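Local coordinates for lactaldehyde dehydrogenase (Escherichia coli, PDB 2IMP), which catalyses the irreversible NAD-dependent oxidation of L-lactaldehyde to L-lactate in fucose and rhamnose degradation, and is also highly active on glycolaldehyde, at residues H7-D12 and R37-Q42; R73-G78 and K190-I195; I136-R141 and L470-V475; S402-S407 and L430-T435. All blocks are in the same frame, centred on the assembly; numbering follows the deposited sequence.

Contact 1: H7-D12 and R37-Q42; sequences HPMYID and RIPDGQ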
loop_
_atom_site.group_PDB
_atom_site.type_symbol
_atom_site.label_atom_id
_atom_site.label_comp_id
_atom_site.label_asym_id
_atom_site.label_seq_id
_atom_site.Cartn_x
_atom_site.Cartn_y
_atom_site.Cartn_z
ATOM N N HIS A 7 5.713 21.430 -40.975
ATOM C CA HIS A 7 6.363 20.855 -39.805
ATOM C C HIS A 7 7.265 19.629 -40.013
ATOM O O HIS A 7 6.995 18.765 -40.850
ATOM C CB HIS A 7 5.304 20.507 -38.752
ATOM C CG HIS A 7 4.603 21.699 -38.177
ATOM N ND1 HIS A 7 5.271 22.702 -37.508
ATOM C CD2 HIS A 7 3.296 22.044 -38.160
ATOM C CE1 HIS A 7 4.404 23.613 -37.103
ATOM N NE2 HIS A 7 3.196 23.238 -37.486
ATOM N N PRO A 8 8.371 19.571 -39.255
ATOM C CA PRO A 8 9.324 18.464 -39.309
ATOM C C PRO A 8 8.997 17.548 -38.109
ATOM O O PRO A 8 8.296 17.962 -37.178
ATOM C CB PRO A 8 10.661 19.155 -39.104
ATOM C CG PRO A 8 10.304 20.201 -38.087
ATOM C CD PRO A 8 8.985 20.746 -38.602
ATOM N N MET A 9 9.491 16.318 -38.144
ATOM C CA MET A 9 9.284 15.419 -37.026
ATOM C C MET A 9 10.406 15.606 -35.989
ATOM O O MET A 9 11.401 16.282 -36.265
ATOM C CB MET A 9 9.266 13.959 -37.503
ATOM C CG MET A 9 8.058 13.592 -38.365
ATOM S SD MET A 9 8.011 11.837 -38.853
ATOM C CE MET A 9 7.453 11.979 -40.567
ATOM N N TYR A 10 10.230 15.052 -34.801
ATOM C CA TYR A 10 11.273 15.149 -33.798
ATOM C C TYR A 10 11.789 13.754 -33.449
ATOM O O TYR A 10 11.143 13.009 -32.714
ATOM C CB TYR A 10 10.765 15.851 -32.539
ATOM C CG TYR A 10 11.881 16.260 -31.611
ATOM C CD1 TYR A 10 12.739 17.312 -31.943
ATOM C CD2 TYR A 10 12.102 15.580 -30.412
ATOM C CE1 TYR A 10 13.788 17.684 -31.093
ATOM C CE2 TYR A 10 13.147 15.941 -29.557
ATOM C CZ TYR A 10 13.987 16.987 -29.906
ATOM O OH TYR A 10 15.020 17.333 -29.073
ATOM N N ILE A 11 12.939 13.410 -34.017
ATOM C CA ILE A 11 13.535 12.100 -33.827
ATOM C C ILE A 11 14.992 12.110 -33.319
ATOM O O ILE A 11 15.856 12.787 -33.876
ATOM C CB ILE A 11 13.468 11.307 -35.151
ATOM C CG1 ILE A 11 12.006 11.180 -35.590
ATOM C CG2 ILE A 11 14.113 9.932 -34.985
ATOM C CD1 ILE A 11 11.814 10.703 -37.021
ATOM N N ASP A 12 15.232 11.350 -32.257
ATOM C CA ASP A 12 16.545 11.228 -31.644
ATOM C C ASP A 12 17.235 12.560 -31.249
ATOM O O ASP A 12 18.410 12.782 -31.559
ATOM C CB ASP A 12 17.471 10.405 -32.556
ATOM C CG ASP A 12 18.714 9.893 -31.829
ATOM O OD1 ASP A 12 18.752 9.956 -30.580
ATOM O OD2 ASP A 12 19.647 9.412 -32.506
ATOM N N ARG A 37 0.926 22.331 -42.333
ATOM C CA ARG A 37 1.051 21.063 -43.016
ATOM C C ARG A 37 2.053 20.112 -42.335
ATOM O O ARG A 37 3.116 20.532 -41.877
ATOM C CB ARG A 37 1.466 21.284 -44.476
ATOM C CG ARG A 37 0.335 21.782 -45.381
ATOM C CD ARG A 37 0.731 21.708 -46.852
ATOM N NE ARG A 37 1.577 22.827 -47.253
ATOM C CZ ARG A 37 1.110 24.011 -47.638
ATOM N NH1 ARG A 37 -0.198 24.228 -47.682
ATOM N NH2 ARG A 37 1.950 24.983 -47.973
ATOM N N ILE A 38 1.688 18.839 -42.254
ATOM C CA ILE A 38 2.568 17.857 -41.652
ATOM C C ILE A 38 2.894 16.712 -42.603
ATOM O O ILE A 38 2.113 16.393 -43.502
ATOM C CB ILE A 38 1.965 17.248 -40.362
ATOM C CG1 ILE A 38 0.614 16.605 -40.674
ATOM C CG2 ILE A 38 1.843 18.316 -39.290
ATOM C CD1 ILE A 38 0.064 15.763 -39.539
ATOM N N PRO A 39 4.057 16.089 -42.419
ATOM C CA PRO A 39 4.405 14.987 -43.307
ATOM C C PRO A 39 3.436 13.806 -43.241
ATOM O O PRO A 39 2.901 13.479 -42.179
ATOM C CB PRO A 39 5.818 14.608 -42.856
ATOM C CG PRO A 39 5.914 15.128 -41.463
ATOM C CD PRO A 39 5.178 16.427 -41.532
ATOM N N ASP A 40 3.183 13.208 -44.400
ATOM C CA ASP A 40 2.344 12.027 -44.455
ATOM C C ASP A 40 3.228 10.824 -44.074
ATOM O O ASP A 40 3.490 9.926 -44.875
ATOM C CB ASP A 40 1.753 11.857 -45.863
ATOM C CG ASP A 40 0.747 10.717 -45.946
ATOM O OD1 ASP A 40 0.086 10.426 -44.931
ATOM O OD2 ASP A 40 0.603 10.118 -47.034
ATOM N N GLY A 41 3.716 10.892 -42.837
ATOM C CA GLY A 41 4.599 9.886 -42.282
ATOM C C GLY A 41 4.283 8.449 -42.610
ATOM O O GLY A 41 3.142 8.085 -42.884
ATOM N N GLN A 42 5.320 7.629 -42.581
ATOM C CA GLN A 42 5.187 6.211 -42.864
ATOM C C GLN A 42 5.858 5.353 -41.781
ATOM O O GLN A 42 6.591 5.876 -40.940
ATOM C CB GLN A 42 5.806 5.896 -44.235
ATOM C CG GLN A 42 5.185 6.674 -45.401
ATOM C CD GLN A 42 3.751 6.260 -45.687
ATOM O OE1 GLN A 42 3.467 5.079 -45.872
ATOM N NE2 GLN A 42 2.842 7.232 -45.732
#
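A chi3 of -140° bends the end of Met9 so that its methyl CE settles on the ring of Pro39, while a chi1 of -66° sets CG of His7 beside its own backbone nitrogen, with the imidazole next to Ile38. Met9 CE lies 3.6 Å from Pro39 CG, the two side chains sliding past each other in opposite directions. The same methyl is 3.9 Å from Gly41 CA, and a side-chain carbon on that glycine would press tightly against it. Ile38 answers His7 with its CG2 branch, which is 4.1 Å from His7 CB and meets the imidazole at its edge, near CD2. The imidazole also packs on Ile186 of helix 183-195, and its NE2 makes a weak hydrogen bond to Asn183.

The backbones are joined by one bond, His7 N to Arg37 O at 2.9 Å. In a parallel ladder the next rung would run from the nitrogen of Pro39 to His7 O, but a proline has no N-H to give, and its CD instead abuts His7 O at 3.0 Å. Here, then, a parallel pair is closed off by a proline: strands 5-11 and 34-39 are the two inner strands of a four-stranded mixed sheet, and beyond Pro39 the chain turns toward helix 43-62, for which Gln42 is the N-cap.

Contact 2: R73-G78 and K190-I195; sequences RKISAG and KIVDEI. With SO4 (sulfate ion), chain C.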
loop_
_atom_site.group_PDB
_atom_site.type_symbol
_atom_site.label_atom_id
_atom_site.label_comp_id
_atom_site.label_asym_id
_atom_site.label_seq_id
_atom_site.Cartn_x
_atom_site.Cartn_y
_atom_site.Cartn_z
ATOM N N ARG A 73 10.235 18.645 -14.838
ATOM C CA ARG A 73 9.948 19.984 -14.326
ATOM C C ARG A 73 10.423 21.100 -15.276
ATOM O O ARG A 73 9.807 22.160 -15.357
ATOM C CB ARG A 73 10.576 20.171 -12.944
ATOM C CG ARG A 73 9.729 19.572 -11.842
ATOM C CD ARG A 73 10.496 19.359 -10.555
ATOM N NE ARG A 73 9.631 18.701 -9.580
ATOM C CZ ARG A 73 10.059 17.931 -8.583
ATOM N NH1 ARG A 73 11.359 17.710 -8.414
ATOM N NH2 ARG A 73 9.176 17.372 -7.760
ATOM N N LYS A 74 11.524 20.850 -15.976
ATOM C CA LYS A 74 12.016 21.817 -16.941
ATOM C C LYS A 74 11.030 21.959 -18.100
ATOM O O LYS A 74 10.833 23.052 -18.632
ATOM C CB LYS A 74 13.384 21.394 -17.481
ATOM C CG LYS A 74 14.487 21.491 -16.447
ATOM C CD LYS A 74 15.811 21.008 -16.992
ATOM C CE LYS A 74 16.892 21.112 -15.928
ATOM N NZ LYS A 74 18.184 20.548 -16.423
ATOM N N ILE A 75 10.412 20.840 -18.476
ATOM C CA ILE A 75 9.433 20.867 -19.546
ATOM C C ILE A 75 8.155 21.638 -19.149
ATOM O O ILE A 75 7.663 22.467 -19.908
ATOM C CB ILE A 75 9.052 19.436 -19.999
ATOM C CG1 ILE A 75 10.266 18.763 -20.640
ATOM C CG2 ILE A 75 7.887 19.496 -20.990
ATOM C CD1 ILE A 75 10.073 17.296 -20.962
ATOM N N SER A 76 7.633 21.361 -17.957
ATOM C CA SER A 76 6.450 22.075 -17.506
ATOM C C SER A 76 6.718 23.584 -17.421
ATOM O O SER A 76 5.875 24.393 -17.799
ATOM C CB SER A 76 5.986 21.559 -16.138
ATOM O OG SER A 76 6.932 21.863 -15.131
ATOM N N ALA A 77 7.898 23.942 -16.919
ATOM C CA ALA A 77 8.274 25.343 -16.831
ATOM C C ALA A 77 8.346 25.993 -18.232
ATOM O O ALA A 77 8.000 27.158 -18.406
ATOM C CB ALA A 77 9.616 25.483 -16.120
ATOM N N GLY A 78 8.786 25.211 -19.215
ATOM C CA GLY A 78 8.866 25.712 -20.576
ATOM C C GLY A 78 7.462 25.942 -21.112
ATOM O O GLY A 78 7.208 26.910 -21.837
ATOM N N LYS A 190 9.326 21.406 -29.376
ATOM C CA LYS A 190 10.277 22.509 -29.350
ATOM C C LYS A 190 10.777 22.787 -27.924
ATOM O O LYS A 190 11.953 23.088 -27.711
ATOM C CB LYS A 190 9.644 23.779 -29.927
ATOM C CG LYS A 190 9.368 23.724 -31.421
ATOM C CD LYS A 190 8.714 25.022 -31.896
ATOM C CE LYS A 190 8.470 25.022 -33.405
ATOM N NZ LYS A 190 7.888 26.321 -33.867
ATOM N N ILE A 191 9.865 22.686 -26.959
ATOM C CA ILE A 191 10.230 22.881 -25.560
ATOM C C ILE A 191 11.203 21.779 -25.095
ATOM O O ILE A 191 12.207 22.051 -24.436
ATOM C CB ILE A 191 8.971 22.902 -24.665
ATOM C CG1 ILE A 191 8.189 24.195 -24.931
ATOM C CG2 ILE A 191 9.365 22.788 -23.184
ATOM C CD1 ILE A 191 6.801 24.221 -24.336
ATOM N N VAL A 192 10.890 20.542 -25.472
ATOM C CA VAL A 192 11.746 19.411 -25.155
ATOM C C VAL A 192 13.154 19.605 -25.746
ATOM O O VAL A 192 14.172 19.346 -25.098
ATOM C CB VAL A 192 11.147 18.103 -25.715
ATOM C CG1 VAL A 192 12.174 16.977 -25.641
ATOM C CG2 VAL A 192 9.885 17.735 -24.929
ATOM N N ASP A 193 13.185 20.074 -26.987
ATOM C CA ASP A 193 14.450 20.323 -27.660
ATOM C C ASP A 193 15.241 21.477 -27.012
ATOM O O ASP A 193 16.443 21.371 -26.784
ATOM C CB ASP A 193 14.203 20.648 -29.129
ATOM C CG ASP A 193 15.477 20.658 -29.938
ATOM O OD1 ASP A 193 15.666 21.609 -30.719
ATOM O OD2 ASP A 193 16.283 19.714 -29.799
ATOM N N GLU A 194 14.540 22.562 -26.706
ATOM C CA GLU A 194 15.163 23.722 -26.085
ATOM C C GLU A 194 15.781 23.473 -24.700
ATOM O O GLU A 194 16.850 23.998 -24.403
ATOM C CB GLU A 194 14.160 24.865 -25.982
ATOM C CG GLU A 194 14.109 25.730 -27.214
ATOM C CD GLU A 194 12.903 26.645 -27.224
ATOM O OE1 GLU A 194 12.570 27.205 -26.153
ATOM O OE2 GLU A 194 12.296 26.805 -28.308
ATOM N N ILE A 195 15.109 22.685 -23.862
ATOM C CA ILE A 195 15.645 22.408 -22.534
ATOM C C ILE A 195 16.732 21.329 -22.529
ATOM O O ILE A 195 17.352 21.069 -21.508
ATOM C CB ILE A 195 14.545 21.988 -21.540
ATOM C CG1 ILE A 195 13.929 20.654 -21.974
ATOM C CG2 ILE A 195 13.488 23.082 -21.457
ATOM C CD1 ILE A 195 13.257 19.919 -20.855
HETATM S S SO4 C . 14.557 20.230 -9.734
HETATM O O1 SO4 C . 13.377 20.731 -10.467
HETATM O O2 SO4 C . 14.420 18.777 -9.514
HETATM O O3 SO4 C . 15.776 20.495 -10.521
HETATM O O4 SO4 C . 14.652 20.919 -8.432
#
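Helices 65-81 and 183-195 bring Ile75 and Gly78 against Ile191, Val192 and Ile195, the axes of the two short segments approaching to 9.3 Å with 122° between their N-to-C directions. The packing is by van der Waals contact, and three branched side chains of the second helix carry most of it. Ile195 makes the tightest of these contacts: its chi1 of 65° holds CG1 in the crowded position between backbone nitrogen and carbonyl carbon, and CD1 beyond it meets Ile75 CG1 at 3.2 Å, tighter than usual van der Waals contact. These two side chains cross at about a right angle, and the same CD1 lies 3.7 Å from Lys74 CB, while the rest of the lysine leads off. Ile75 CD1 also meets Val192 CG2 at 4.0 Å.

Gly78 gives Ile191 its room. CG2 of Ile191 lies 3.9 Å from Gly78 CA, where a CB would clash with it, and Ile191 CD1 lies over the glycine carbonyl. Arg73 is on another side of its helix; its NH1 makes a weak hydrogen bond of 3.4 Å to O2 of a sulfate, probably from the crystallisation liquor, and its NH2 forms a salt bridge with Glu117 of a second subunit.

Helix 98-116 covers the side of helix 65-81 bearing Ser76, which bonds to Asp113, whereas helix 183-195 touches strand 14-16 through Phe15 and forms the crossover between the parallel strands 172-176 and 202-204 in a beta-alpha-beta unit.

Contact 3: I136-R141 and L470-V475; sequences ILLFKR and LQTQVV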
loop_
_atom_site.group_PDB
_atom_site.type_symbol
_atom_site.label_atom_id
_atom_site.label_comp_id
_atom_site.label_asym_id
_atom_site.label_seq_id
_atom_site.Cartn_x
_atom_site.Cartn_y
_atom_site.Cartn_z
ATOM N N ILE A 136 12.286 -12.517 -0.656
ATOM C CA ILE A 136 11.594 -12.309 -1.910
ATOM C C ILE A 136 11.466 -10.806 -2.192
ATOM O O ILE A 136 10.668 -10.111 -1.564
ATOM C CB ILE A 136 10.193 -12.943 -1.895
ATOM C CG1 ILE A 136 10.303 -14.448 -1.650
ATOM C CG2 ILE A 136 9.499 -12.687 -3.220
ATOM C CD1 ILE A 136 8.961 -15.137 -1.467
ATOM N N LEU A 137 12.292 -10.322 -3.110
ATOM C CA LEU A 137 12.308 -8.918 -3.463
ATOM C C LEU A 137 11.579 -8.597 -4.768
ATOM O O LEU A 137 11.954 -9.085 -5.830
ATOM C CB LEU A 137 13.757 -8.424 -3.576
ATOM C CG LEU A 137 14.673 -8.731 -2.390
ATOM C CD1 LEU A 137 16.084 -8.261 -2.706
ATOM C CD2 LEU A 137 14.141 -8.057 -1.137
ATOM N N LEU A 138 10.540 -7.781 -4.664
ATOM C CA LEU A 138 9.784 -7.382 -5.835
ATOM C C LEU A 138 10.100 -5.935 -6.268
ATOM O O LEU A 138 9.652 -4.964 -5.649
ATOM C CB LEU A 138 8.280 -7.560 -5.573
ATOM C CG LEU A 138 7.317 -7.264 -6.728
ATOM C CD1 LEU A 138 6.051 -8.110 -6.582
ATOM C CD2 LEU A 138 6.978 -5.768 -6.747
ATOM N N PHE A 139 10.910 -5.814 -7.310
ATOM C CA PHE A 139 11.286 -4.508 -7.825
ATOM C C PHE A 139 10.357 -3.995 -8.926
ATOM O O PHE A 139 9.787 -4.777 -9.688
ATOM C CB PHE A 139 12.696 -4.531 -8.423
ATOM C CG PHE A 139 13.780 -4.911 -7.460
ATOM C CD1 PHE A 139 14.051 -6.247 -7.186
ATOM C CD2 PHE A 139 14.574 -3.928 -6.869
ATOM C CE1 PHE A 139 15.110 -6.605 -6.356
ATOM C CE2 PHE A 139 15.635 -4.275 -6.034
ATOM C CZ PHE A 139 15.903 -5.618 -5.775
ATOM N N LYS A 140 10.221 -2.677 -8.997
ATOM C CA LYS A 140 9.428 -2.043 -10.039
ATOM C C LYS A 140 10.361 -1.505 -11.139
ATOM O O LYS A 140 11.135 -0.579 -10.899
ATOM C CB LYS A 140 8.605 -0.891 -9.455
ATOM C CG LYS A 140 7.505 -1.326 -8.499
ATOM C CD LYS A 140 6.481 -2.190 -9.222
ATOM C CE LYS A 140 5.321 -2.546 -8.311
ATOM N NZ LYS A 140 4.682 -1.328 -7.750
ATOM N N ARG A 141 10.306 -2.109 -12.319
ATOM C CA ARG A 141 11.164 -1.691 -13.422
ATOM C C ARG A 141 10.400 -1.028 -14.570
ATOM O O ARG A 141 9.192 -1.204 -14.697
ATOM C CB ARG A 141 11.913 -2.898 -14.005
ATOM C CG ARG A 141 12.597 -3.810 -13.000
ATOM C CD ARG A 141 13.721 -3.109 -12.265
ATOM N NE ARG A 141 14.574 -4.070 -11.570
ATOM C CZ ARG A 141 15.500 -3.745 -10.670
ATOM N NH1 ARG A 141 15.699 -2.475 -10.340
ATOM N NH2 ARG A 141 16.234 -4.695 -10.101
ATOM N N LEU A 470 5.036 0.641 -15.307
ATOM C CA LEU A 470 5.971 -0.158 -14.548
ATOM C C LEU A 470 5.638 -1.646 -14.602
ATOM O O LEU A 470 4.484 -2.025 -14.754
ATOM C CB LEU A 470 5.973 0.291 -13.085
ATOM C CG LEU A 470 6.572 1.665 -12.777
ATOM C CD1 LEU A 470 6.139 2.121 -11.384
ATOM C CD2 LEU A 470 8.093 1.587 -12.891
ATOM N N GLN A 471 6.666 -2.469 -14.525
ATOM C CA GLN A 471 6.481 -3.901 -14.484
ATOM C C GLN A 471 7.334 -4.486 -13.363
ATOM O O GLN A 471 8.312 -3.872 -12.933
ATOM C CB GLN A 471 6.812 -4.560 -15.829
ATOM C CG GLN A 471 8.253 -4.455 -16.282
ATOM C CD GLN A 471 8.428 -4.978 -17.702
ATOM O OE1 GLN A 471 7.608 -5.762 -18.193
ATOM N NE2 GLN A 471 9.499 -4.555 -18.363
ATOM N N THR A 472 6.964 -5.663 -12.900
ATOM C CA THR A 472 7.672 -6.249 -11.789
ATOM C C THR A 472 8.769 -7.254 -12.106
ATOM O O THR A 472 8.714 -7.987 -13.094
ATOM C CB THR A 472 6.680 -6.936 -10.837
ATOM O OG1 THR A 472 5.987 -7.971 -11.548
ATOM C CG2 THR A 472 5.662 -5.934 -10.318
ATOM N N GLN A 473 9.786 -7.227 -11.258
ATOM C CA GLN A 473 10.866 -8.190 -11.309
ATOM C C GLN A 473 10.974 -8.834 -9.919
ATOM O O GLN A 473 11.416 -8.192 -8.959
ATOM C CB GLN A 473 12.220 -7.563 -11.686
ATOM C CG GLN A 473 13.388 -8.558 -11.482
ATOM C CD GLN A 473 14.762 -7.964 -11.749
ATOM O OE1 GLN A 473 14.981 -6.770 -11.557
ATOM N NE2 GLN A 473 15.702 -8.806 -12.178
ATOM N N VAL A 474 10.500 -10.069 -9.809
ATOM C CA VAL A 474 10.548 -10.768 -8.540
ATOM C C VAL A 474 11.835 -11.569 -8.346
ATOM O O VAL A 474 12.123 -12.514 -9.093
ATOM C CB VAL A 474 9.326 -11.703 -8.372
ATOM C CG1 VAL A 474 9.390 -12.417 -7.032
ATOM C CG2 VAL A 474 8.040 -10.890 -8.464
ATOM N N VAL A 475 12.607 -11.162 -7.348
ATOM C CA VAL A 475 13.863 -11.820 -7.049
ATOM C C VAL A 475 13.821 -12.750 -5.822
ATOM O O VAL A 475 13.501 -12.321 -4.709
ATOM C CB VAL A 475 14.989 -10.784 -6.824
ATOM C CG1 VAL A 475 16.316 -11.498 -6.591
ATOM C CG2 VAL A 475 15.086 -9.856 -8.034
#
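In the backbone, Leu137 with Val475, Phe139 with Gln473 and Arg141 with Gln471 are hydrogen-bonded pairs of an antiparallel ladder, each closed by two bonds. Val475 N to Leu137 O, at 2.7 Å and 176°, is nearly straight.

The polar side-chain contact is a side-on grip. The Arg141 chain bends at chi2 (-65°), which places CD, while Gln473 is extended beyond CG. Arg141 NE and NH2 both give to Gln473 OE1, at 2.7 and 2.8 Å, and OE1 lies in the guanidinium plane although the amide is turned 58° from it. Phe139 backs the charged group, its CB 3.6 Å above the guanidinium plane and over its centre. An alanine at Arg141 would probably leave Gln473 OE1 without these two donors and the amide held chiefly through NE2, which bonds to Ile427 and Thr435 of the third subunit.

Such an antiparallel arm, built with strand 123-127 as well, is the oligomerisation element of aldehyde dehydrogenases: Val474 and Val475 pair in parallel with a strand of the third subunit, carrying the sheet across the interface.

Among apolar contacts, Phe139 CE1 meets Val475 CG2 at 3.7 Å. On the other face Leu138 forks, sending CD1 to Val474 CG2 and CD2 to Thr472 CG2, the latter pair 3.8 Å apart. Lys140 runs alongside Thr472 and carries NZ on to Glu123 O.

Contact 4: S402-S407 and L430-T435; sequences SMANDS and LKFGET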
loop_
_atom_site.group_PDB
_atom_site.type_symbol
_atom_site.label_atom_id
_atom_site.label_comp_id
_atom_site.label_asym_id
_atom_site.label_seq_id
_atom_site.Cartn_x
_atom_site.Cartn_y
_atom_site.Cartn_z
ATOM N N SER A 402 -30.321 0.857 -14.148
ATOM C CA SER A 402 -30.382 -0.196 -15.145
ATOM C C SER A 402 -30.172 0.322 -16.578
ATOM O O SER A 402 -29.484 -0.314 -17.376
ATOM C CB SER A 402 -31.724 -0.919 -15.052
ATOM O OG SER A 402 -31.816 -1.917 -16.046
ATOM N N MET A 403 -30.768 1.473 -16.890
ATOM C CA MET A 403 -30.610 2.067 -18.213
ATOM C C MET A 403 -29.207 2.666 -18.427
ATOM O O MET A 403 -28.647 2.590 -19.522
ATOM C CB MET A 403 -31.680 3.139 -18.452
ATOM C CG MET A 403 -33.089 2.569 -18.589
ATOM S SD MET A 403 -34.325 3.786 -19.092
ATOM C CE MET A 403 -34.827 4.402 -17.509
ATOM N N ALA A 404 -28.656 3.262 -17.375
ATOM C CA ALA A 404 -27.312 3.812 -17.458
ATOM C C ALA A 404 -26.288 2.687 -17.735
ATOM O O ALA A 404 -25.402 2.829 -18.578
ATOM C CB ALA A 404 -26.957 4.537 -16.158
ATOM N N ASN A 405 -26.446 1.571 -17.025
ATOM C CA ASN A 405 -25.567 0.422 -17.212
ATOM C C ASN A 405 -25.747 -0.251 -18.577
ATOM O O ASN A 405 -24.866 -0.967 -19.046
ATOM C CB ASN A 405 -25.786 -0.625 -16.118
ATOM C CG ASN A 405 -25.239 -0.187 -14.781
ATOM O OD1 ASN A 405 -24.307 0.610 -14.717
ATOM N ND2 ASN A 405 -25.805 -0.716 -13.703
ATOM N N ASP A 406 -26.898 -0.012 -19.197
ATOM C CA ASP A 406 -27.185 -0.579 -20.506
ATOM C C ASP A 406 -26.408 0.133 -21.626
ATOM O O ASP A 406 -26.975 0.864 -22.440
ATOM C CB ASP A 406 -28.688 -0.513 -20.784
ATOM C CG ASP A 406 -29.050 -1.074 -22.143
ATOM O OD1 ASP A 406 -28.593 -2.191 -22.462
ATOM O OD2 ASP A 406 -29.790 -0.401 -22.889
ATOM N N SER A 407 -25.100 -0.101 -21.635
ATOM C CA SER A 407 -24.200 0.517 -22.597
ATOM C C SER A 407 -22.870 -0.249 -22.759
ATOM O O SER A 407 -22.378 -0.839 -21.797
ATOM C CB SER A 407 -23.902 1.953 -22.141
ATOM O OG SER A 407 -22.810 2.528 -22.840
ATOM N N LEU A 430 -24.138 1.434 -10.134
ATOM C CA LEU A 430 -23.533 1.939 -11.365
ATOM C C LEU A 430 -22.208 1.237 -11.768
ATOM O O LEU A 430 -21.234 1.236 -11.013
ATOM C CB LEU A 430 -23.312 3.456 -11.247
ATOM C CG LEU A 430 -24.606 4.280 -11.329
ATOM C CD1 LEU A 430 -24.355 5.736 -10.991
ATOM C CD2 LEU A 430 -25.175 4.157 -12.730
ATOM N N LYS A 431 -22.188 0.651 -12.958
ATOM C CA LYS A 431 -21.000 -0.043 -13.440
ATOM C C LYS A 431 -20.088 0.834 -14.341
ATOM O O LYS A 431 -20.002 0.638 -15.551
ATOM C CB LYS A 431 -21.430 -1.317 -14.173
ATOM C CG LYS A 431 -22.200 -2.273 -13.270
ATOM C CD LYS A 431 -22.825 -3.428 -14.037
ATOM C CE LYS A 431 -23.695 -4.276 -13.111
ATOM N NZ LYS A 431 -24.441 -5.361 -13.811
ATOM N N PHE A 432 -19.427 1.799 -13.709
ATOM C CA PHE A 432 -18.539 2.729 -14.391
ATOM C C PHE A 432 -17.209 2.981 -13.651
ATOM O O PHE A 432 -17.127 2.815 -12.436
ATOM C CB PHE A 432 -19.260 4.070 -14.607
ATOM C CG PHE A 432 -20.438 3.989 -15.539
ATOM C CD1 PHE A 432 -21.616 3.359 -15.145
ATOM C CD2 PHE A 432 -20.347 4.485 -16.836
ATOM C CE1 PHE A 432 -22.685 3.237 -16.025
ATOM C CE2 PHE A 432 -21.415 4.365 -17.724
ATOM C CZ PHE A 432 -22.578 3.734 -17.321
ATOM N N GLY A 433 -16.181 3.377 -14.393
ATOM C CA GLY A 433 -14.889 3.643 -13.782
ATOM C C GLY A 433 -14.934 4.895 -12.927
ATOM O O GLY A 433 -14.064 5.115 -12.080
ATOM N N GLU A 434 -15.951 5.719 -13.156
ATOM C CA GLU A 434 -16.127 6.955 -12.409
ATOM C C GLU A 434 -17.600 7.338 -12.165
ATOM O O GLU A 434 -18.457 7.177 -13.041
ATOM C CB GLU A 434 -15.456 8.128 -13.134
ATOM C CG GLU A 434 -13.978 7.958 -13.426
ATOM C CD GLU A 434 -13.416 9.121 -14.229
ATOM O OE1 GLU A 434 -14.160 9.678 -15.066
ATOM O OE2 GLU A 434 -12.234 9.464 -14.031
ATOM N N THR A 435 -17.874 7.839 -10.967
ATOM C CA THR A 435 -19.207 8.289 -10.612
ATOM C C THR A 435 -19.184 9.637 -9.873
ATOM O O THR A 435 -18.662 9.734 -8.759
ATOM C CB THR A 435 -19.951 7.269 -9.715
ATOM O OG1 THR A 435 -20.129 6.036 -10.421
ATOM C CG2 THR A 435 -21.327 7.812 -9.329
#
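Asn405 and Lys431 form the first shell: the N-H of Lys431 points at OD1 of Asn405, 2.8 Å away and nearly straight at 172°, coming in tilted from the amide plane. The side chains of Lys431 and Asn405 cross at about a right angle, Lys431 CG lying 4.0 Å from Asn405 ND2. Phe432 presents its edge to the helix. Its CE1 lies 3.4 Å from Asn405 OD1, and its CZ lies 3.2 Å from Ala404 O, so two carbonyl oxygens sit near the ring plane, where the slightly positive ring hydrogens would probably be attracted to them. Leu430 adds an apolar touch, CD2 to Ala404 CB at 3.9 Å.

Helix 420-429 links the parallel strands 409-416 and 434-437 as a beta-alpha-beta unit, and Asn405, near the C-terminal end of helix 397-405, holds the chain where it leaves helix 420-429.

The second shell fixes these groups. A chi1 of -72° puts CG of Asn405 beside the backbone nitrogen; the bond from ND2 to Gly429 O, with that at OD1, then fixes how the amide is turned. An alanine at Asn405 would probably leave the Lys431 N-H and the Gly429 carbonyl without their mates and open a gap at the edge of Phe432. Arg290 binds Ala404 O, while Arg453 makes a cation-pi contact with Phe432 and a hydrogen bond to Lys431 O. Where strand 434-437 begins, Glu434 reaches through OE2 to ND1 of His449, a lactate-binding residue.

Contacts 1 and 2 meet directly, Tyr10 OH lying 2.8 Å from Asp193 OD2 in a probable hydrogen bond, so the four-stranded sheet rests on helix 183-195. Contact 1 also lies near the cofactor: the side chain of Ile38 is about 4 Å from that of Glu179, which binds NAD, and about 9 Å from the bound NADH. In contact 4, about 40 Å from contact 1 between centres, the side chain of Phe432 is about 13 Å from the bound lactate. Contacts 3 and 4 stay about 19 Å apart at their nearest atoms within one chain, yet both touch the third subunit, where Gln473 of contact 3 bonds to the Thr435 that belongs to contact 4 of that subunit.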